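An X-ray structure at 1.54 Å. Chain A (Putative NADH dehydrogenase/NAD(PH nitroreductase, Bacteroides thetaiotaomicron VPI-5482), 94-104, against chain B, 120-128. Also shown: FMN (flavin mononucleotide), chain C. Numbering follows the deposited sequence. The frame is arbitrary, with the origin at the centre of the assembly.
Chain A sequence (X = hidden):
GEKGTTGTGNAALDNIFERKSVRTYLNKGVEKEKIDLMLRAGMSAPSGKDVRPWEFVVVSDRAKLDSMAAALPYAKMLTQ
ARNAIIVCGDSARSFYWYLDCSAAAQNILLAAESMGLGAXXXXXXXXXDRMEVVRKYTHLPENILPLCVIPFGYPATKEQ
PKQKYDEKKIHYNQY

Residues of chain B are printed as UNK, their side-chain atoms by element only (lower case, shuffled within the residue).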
# COMPACT_ATOMS: atom_id res chain seq x y z
N SER A 94 10.82 5.37 -12.66
CA SER A 94 9.42 4.97 -12.72
C SER A 94 8.44 6.09 -12.47
O SER A 94 8.53 6.81 -11.47
CB SER A 94 9.15 3.92 -11.66
OG SER A 94 7.78 3.58 -11.63
N PHE A 95 7.47 6.23 -13.36
CA PHE A 95 6.34 7.15 -13.10
C PHE A 95 5.25 6.50 -12.22
O PHE A 95 4.24 7.13 -11.93
CB PHE A 95 5.76 7.76 -14.38
CG PHE A 95 5.29 6.75 -15.43
CD1 PHE A 95 4.12 6.05 -15.23
CD2 PHE A 95 5.99 6.55 -16.60
CE1 PHE A 95 3.65 5.12 -16.14
CE2 PHE A 95 5.54 5.65 -17.51
CZ PHE A 95 4.35 4.91 -17.27
N TYR A 96 5.47 5.25 -11.81
CA TYR A 96 4.60 4.63 -10.82
C TYR A 96 5.15 4.80 -9.42
O TYR A 96 4.61 4.23 -8.50
CB TYR A 96 4.45 3.14 -11.07
CG TYR A 96 3.98 2.69 -12.42
CD1 TYR A 96 2.66 2.80 -12.79
CD2 TYR A 96 4.84 2.06 -13.29
CE1 TYR A 96 2.23 2.34 -14.01
CE2 TYR A 96 4.42 1.56 -14.49
CZ TYR A 96 3.13 1.68 -14.85
OH TYR A 96 2.75 1.15 -16.07
N TRP A 97 6.24 5.57 -9.24
CA TRP A 97 6.99 5.54 -8.00
C TRP A 97 6.12 5.72 -6.79
O TRP A 97 6.32 5.07 -5.81
CB TRP A 97 8.18 6.52 -8.00
CG TRP A 97 7.78 7.96 -7.96
CD1 TRP A 97 7.55 8.80 -9.03
CD2 TRP A 97 7.57 8.75 -6.79
NE1 TRP A 97 7.19 10.04 -8.60
CE2 TRP A 97 7.17 10.04 -7.22
CE3 TRP A 97 7.62 8.48 -5.44
CZ2 TRP A 97 6.82 11.03 -6.32
CZ3 TRP A 97 7.32 9.51 -4.53
CH2 TRP A 97 6.93 10.76 -4.99
N TYR A 98 5.19 6.69 -6.84
CA TYR A 98 4.39 7.06 -5.65
C TYR A 98 3.32 6.00 -5.33
O TYR A 98 2.84 5.92 -4.23
CB TYR A 98 3.76 8.44 -5.80
CG TYR A 98 3.05 8.72 -7.09
CD1 TYR A 98 3.74 9.17 -8.20
CD2 TYR A 98 1.69 8.55 -7.22
CE1 TYR A 98 3.08 9.43 -9.42
CE2 TYR A 98 1.01 8.83 -8.41
CZ TYR A 98 1.73 9.25 -9.52
OH TYR A 98 1.08 9.54 -10.69
N LEU A 99 2.98 5.18 -6.31
CA LEU A 99 2.07 4.04 -6.10
C LEU A 99 2.85 2.88 -5.48
O LEU A 99 2.48 2.37 -4.43
CB LEU A 99 1.39 3.65 -7.42
CG LEU A 99 0.72 4.80 -8.24
CD1 LEU A 99 0.20 4.25 -9.61
CD2 LEU A 99 -0.41 5.45 -7.39
N ASP A 100 3.92 2.43 -6.14
CA ASP A 100 4.82 1.44 -5.59
C ASP A 100 5.20 1.79 -4.15
O ASP A 100 5.18 0.95 -3.25
CB ASP A 100 6.13 1.32 -6.36
CG ASP A 100 5.99 0.86 -7.81
OD1 ASP A 100 4.85 0.69 -8.34
OD2 ASP A 100 7.09 0.64 -8.39
N CYS A 101 5.63 3.05 -3.94
CA CYS A 101 6.13 3.44 -2.62
C CYS A 101 5.01 3.49 -1.60
O CYS A 101 5.27 3.35 -0.38
CB CYS A 101 6.82 4.79 -2.69
SG CYS A 101 8.40 4.72 -3.55
N SER A 102 3.76 3.76 -2.01
CA SER A 102 2.62 3.67 -1.08
C SER A 102 2.39 2.22 -0.65
O SER A 102 2.10 1.96 0.53
CB SER A 102 1.37 4.17 -1.79
OG SER A 102 1.40 5.58 -1.94
N ALA A 103 2.52 1.27 -1.58
CA ALA A 103 2.42 -0.14 -1.21
C ALA A 103 3.59 -0.54 -0.25
O ALA A 103 3.38 -1.25 0.72
CB ALA A 103 2.38 -1.04 -2.48
N ALA A 104 4.79 -0.00 -0.52
CA ALA A 104 5.97 -0.26 0.32
C ALA A 104 5.72 0.32 1.71
O ALA A 104 5.99 -0.33 2.74
CB ALA A 104 7.26 0.34 -0.27
N UNK B 120 -3.45 -9.94 -8.89
CA UNK B 120 -2.44 -9.05 -9.48
C UNK B 120 -3.04 -7.64 -9.62
O UNK B 120 -4.19 -7.49 -10.07
c UNK B 120 -3.16 -9.83 -11.87
c UNK B 120 -0.88 -8.71 -11.50
c UNK B 120 -1.97 -9.60 -10.87
N UNK B 121 -2.23 -6.66 -9.27
CA UNK B 121 -2.55 -5.25 -9.51
C UNK B 121 -2.33 -4.97 -10.98
O UNK B 121 -1.21 -5.10 -11.47
c UNK B 121 -1.61 -4.43 -8.64
c UNK B 121 -1.10 -2.24 -6.32
c UNK B 121 -1.00 0.17 -6.04
c UNK B 121 -1.66 -2.91 -8.75
n UNK B 121 -1.80 -0.79 -9.48
c UNK B 121 -1.29 0.41 -7.36
c UNK B 121 -1.86 -2.14 -9.84
c UNK B 121 -1.40 -2.03 -7.67
c UNK B 121 -0.87 -1.14 -5.52
c UNK B 121 -1.53 -0.70 -8.15
N UNK B 122 -3.38 -4.60 -11.70
CA UNK B 122 -3.24 -4.11 -13.06
C UNK B 122 -3.63 -2.63 -13.10
O UNK B 122 -4.70 -2.26 -12.64
c UNK B 122 -3.78 -6.52 -13.84
c UNK B 122 -3.98 -4.98 -14.10
o UNK B 122 -5.39 -4.68 -14.12
N UNK B 123 -2.73 -1.80 -13.65
CA UNK B 123 -2.95 -0.35 -13.58
C UNK B 123 -4.12 0.07 -14.43
O UNK B 123 -4.24 -0.35 -15.57
c UNK B 123 -1.69 0.41 -14.09
N UNK B 124 -4.96 0.95 -13.87
CA UNK B 124 -5.87 1.77 -14.66
C UNK B 124 -5.19 3.16 -14.66
O UNK B 124 -4.39 3.46 -15.56
c UNK B 124 -7.33 1.75 -14.07
N UNK B 125 -5.42 3.97 -13.62
CA UNK B 125 -4.50 5.09 -13.31
C UNK B 125 -3.04 4.60 -13.38
O UNK B 125 -2.73 3.52 -12.87
c UNK B 125 -4.84 5.65 -11.93
c UNK B 125 -1.85 7.62 -10.66
o UNK B 125 -1.38 9.96 -10.62
c UNK B 125 -2.26 8.93 -10.92
c UNK B 125 -3.49 9.17 -11.50
c UNK B 125 -4.30 8.13 -11.80
c UNK B 125 -3.95 6.82 -11.52
c UNK B 125 -2.72 6.58 -10.93
N UNK B 126 -2.13 5.40 -13.97
CA UNK B 126 -2.28 6.75 -14.46
C UNK B 126 -2.66 6.90 -15.95
O UNK B 126 -2.53 7.99 -16.51
c UNK B 126 -0.71 4.99 -13.94
c UNK B 126 0.03 6.16 -14.57
c UNK B 126 -0.87 7.30 -14.26
N UNK B 127 -3.16 5.84 -16.54
CA UNK B 127 -3.43 5.84 -17.96
C UNK B 127 -4.84 6.26 -18.22
O UNK B 127 -5.79 5.53 -17.88
c UNK B 127 -0.12 2.70 -17.15
c UNK B 127 -3.12 4.47 -18.55
o UNK B 127 2.11 2.54 -17.98
c UNK B 127 0.54 3.88 -19.10
c UNK B 127 0.85 3.05 -18.07
c UNK B 127 -0.74 4.32 -19.25
c UNK B 127 -1.73 3.98 -18.36
c UNK B 127 -1.40 3.15 -17.31
N UNK B 128 -5.03 7.45 -18.82
CA UNK B 128 -6.38 7.97 -18.97
C UNK B 128 -7.28 7.07 -19.80
O UNK B 128 -8.48 6.94 -19.51
c UNK B 128 -5.73 10.36 -18.42
o UNK B 128 -6.42 12.42 -17.47
c UNK B 128 -6.33 9.43 -19.49
c UNK B 128 -6.11 11.81 -18.53
o UNK B 128 -6.05 12.35 -19.66
N1 FMN C . 0.85 -6.41 -13.60
C2 FMN C . 0.14 -6.67 -14.74
O2 FMN C . 0.07 -7.84 -15.15
N3 FMN C . -0.47 -5.64 -15.43
C4 FMN C . -0.40 -4.32 -15.02
O4 FMN C . -0.99 -3.41 -15.68
C4A FMN C . 0.33 -4.07 -13.86
N5 FMN C . 0.48 -2.76 -13.39
C5A FMN C . 1.02 -2.53 -12.16
C6 FMN C . 1.00 -1.22 -11.65
C7 FMN C . 1.51 -0.99 -10.38
C7M FMN C . 1.51 0.42 -9.76
C8 FMN C . 2.04 -2.02 -9.62
C8M FMN C . 2.57 -1.70 -8.24
C9 FMN C . 2.07 -3.30 -10.13
C9A FMN C . 1.56 -3.57 -11.41
N10 FMN C . 1.61 -4.85 -11.97
C10 FMN C . 0.94 -5.10 -13.14
C1' FMN C . 2.21 -5.97 -11.20
C2' FMN C . 3.73 -5.92 -11.28
O2' FMN C . 4.19 -6.30 -12.58
C3' FMN C . 4.38 -6.77 -10.17
O3' FMN C . 4.06 -6.24 -8.88
C4' FMN C . 5.93 -6.83 -10.29
O4' FMN C . 6.27 -7.55 -11.48
C5' FMN C . 6.60 -7.46 -9.07
O5' FMN C . 6.09 -8.79 -8.99
P FMN C . 5.33 -9.32 -7.65
O1P FMN C . 4.02 -8.52 -7.50
O2P FMN C . 5.09 -10.80 -8.04
O3P FMN C . 6.22 -9.15 -6.44

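Position 120 of chain B carries three side-chain carbons, one bearing the other two. That is a branch at CB with no heteroatom. It touches nothing in the chain A stretch and lies beside the flavin. The residue is Val120(B), and its CG2 is 3.6 Å from FMN N1.

Position 121 has one carbon followed by fused five- and six-membered rings holding eight carbons and one nitrogen. One carbon of its six-membered ring lies 4.2 Å from CB of Leu99(A), and another lies 4.5 Å from CB of Ala103(A). Such a bicycle is an indole, so this is Trp121(B). The two carbons are CZ2 and CZ3, respectively. Its chi1 is t. FMN C7 sits over one face of the ring.

Position 122 has a carbon carrying one oxygen and one carbon. A hydroxyl and a methyl on CB identify Thr122(B). It does not reach chain A, and its CA is 3.5 Å from FMN C4. Its hydroxyl is hydrogen-bonded elsewhere in the structure.

Position 123 has a single side-chain carbon, which points toward chain A. CB of position 123 lies 4.4 Å from CE1 of Tyr96(A). This is Ala123(B). Its backbone N donates a hydrogen bond to FMN O4 at 3.1 Å.

Position 124 also has one side-chain carbon, but it is out of reach of chain A. It is Ala124(B).

Position 125 has one carbon, then a six-carbon ring bearing one oxygen. That oxygen is 2.5 Å from OH of Tyr98(A). CD1 of Leu99(A) lies at the ring edge, 4.0 Å from a ring carbon next to the one that carries CB. The phenol makes it Tyr125(B), with chi1 t.

Position 126 has three carbons that close a ring onto the backbone N. The ring carbon bonded to N is 4.0 Å from CE1 of Tyr96(A), and the middle carbon of the three is 4.1 Å from CE1 of Phe95(A). Only proline closes such a ring, so it is Pro126(B). The peptide bond before it is cis.

Position 127 repeats the pattern of a carbon and a six-carbon ring with one oxygen. The oxygen is 2.4 Å from OH of Tyr96(A) and 3.3 Å from CZ of Phe95(A). This is Tyr127(B), with chi1 m. Its N donates a backbone hydrogen bond to O of Ala124(B) at 2.9 Å.

Position 128 has three carbons in a chain, the third carrying two oxygens. A carboxylate at that distance is Glu128(B). It is exposed and makes no contact with the chain A stretch.

The contact joins two copies of one protein and buries 430 Å² between the stretches. Two very short tyrosine pairs supply its hydrogen bonds: Tyr96(A) with Tyr127(B), and Tyr98(A) with Tyr125(B). In each pair either hydroxyl could be the donor. Apolar packing supports them. Leu99(A) touches Trp121(B), Tyr125(B) and Pro126(B), while Phe95(A) packs on Pro126(B) and Tyr127(B). Both chains also approach the flavin, with CB of Leu99(A) 4.0 Å from FMN C7M. The cofactor therefore lies beside the contact between the two chains.

Chain B, residues 120-128: VWTAAYPYE
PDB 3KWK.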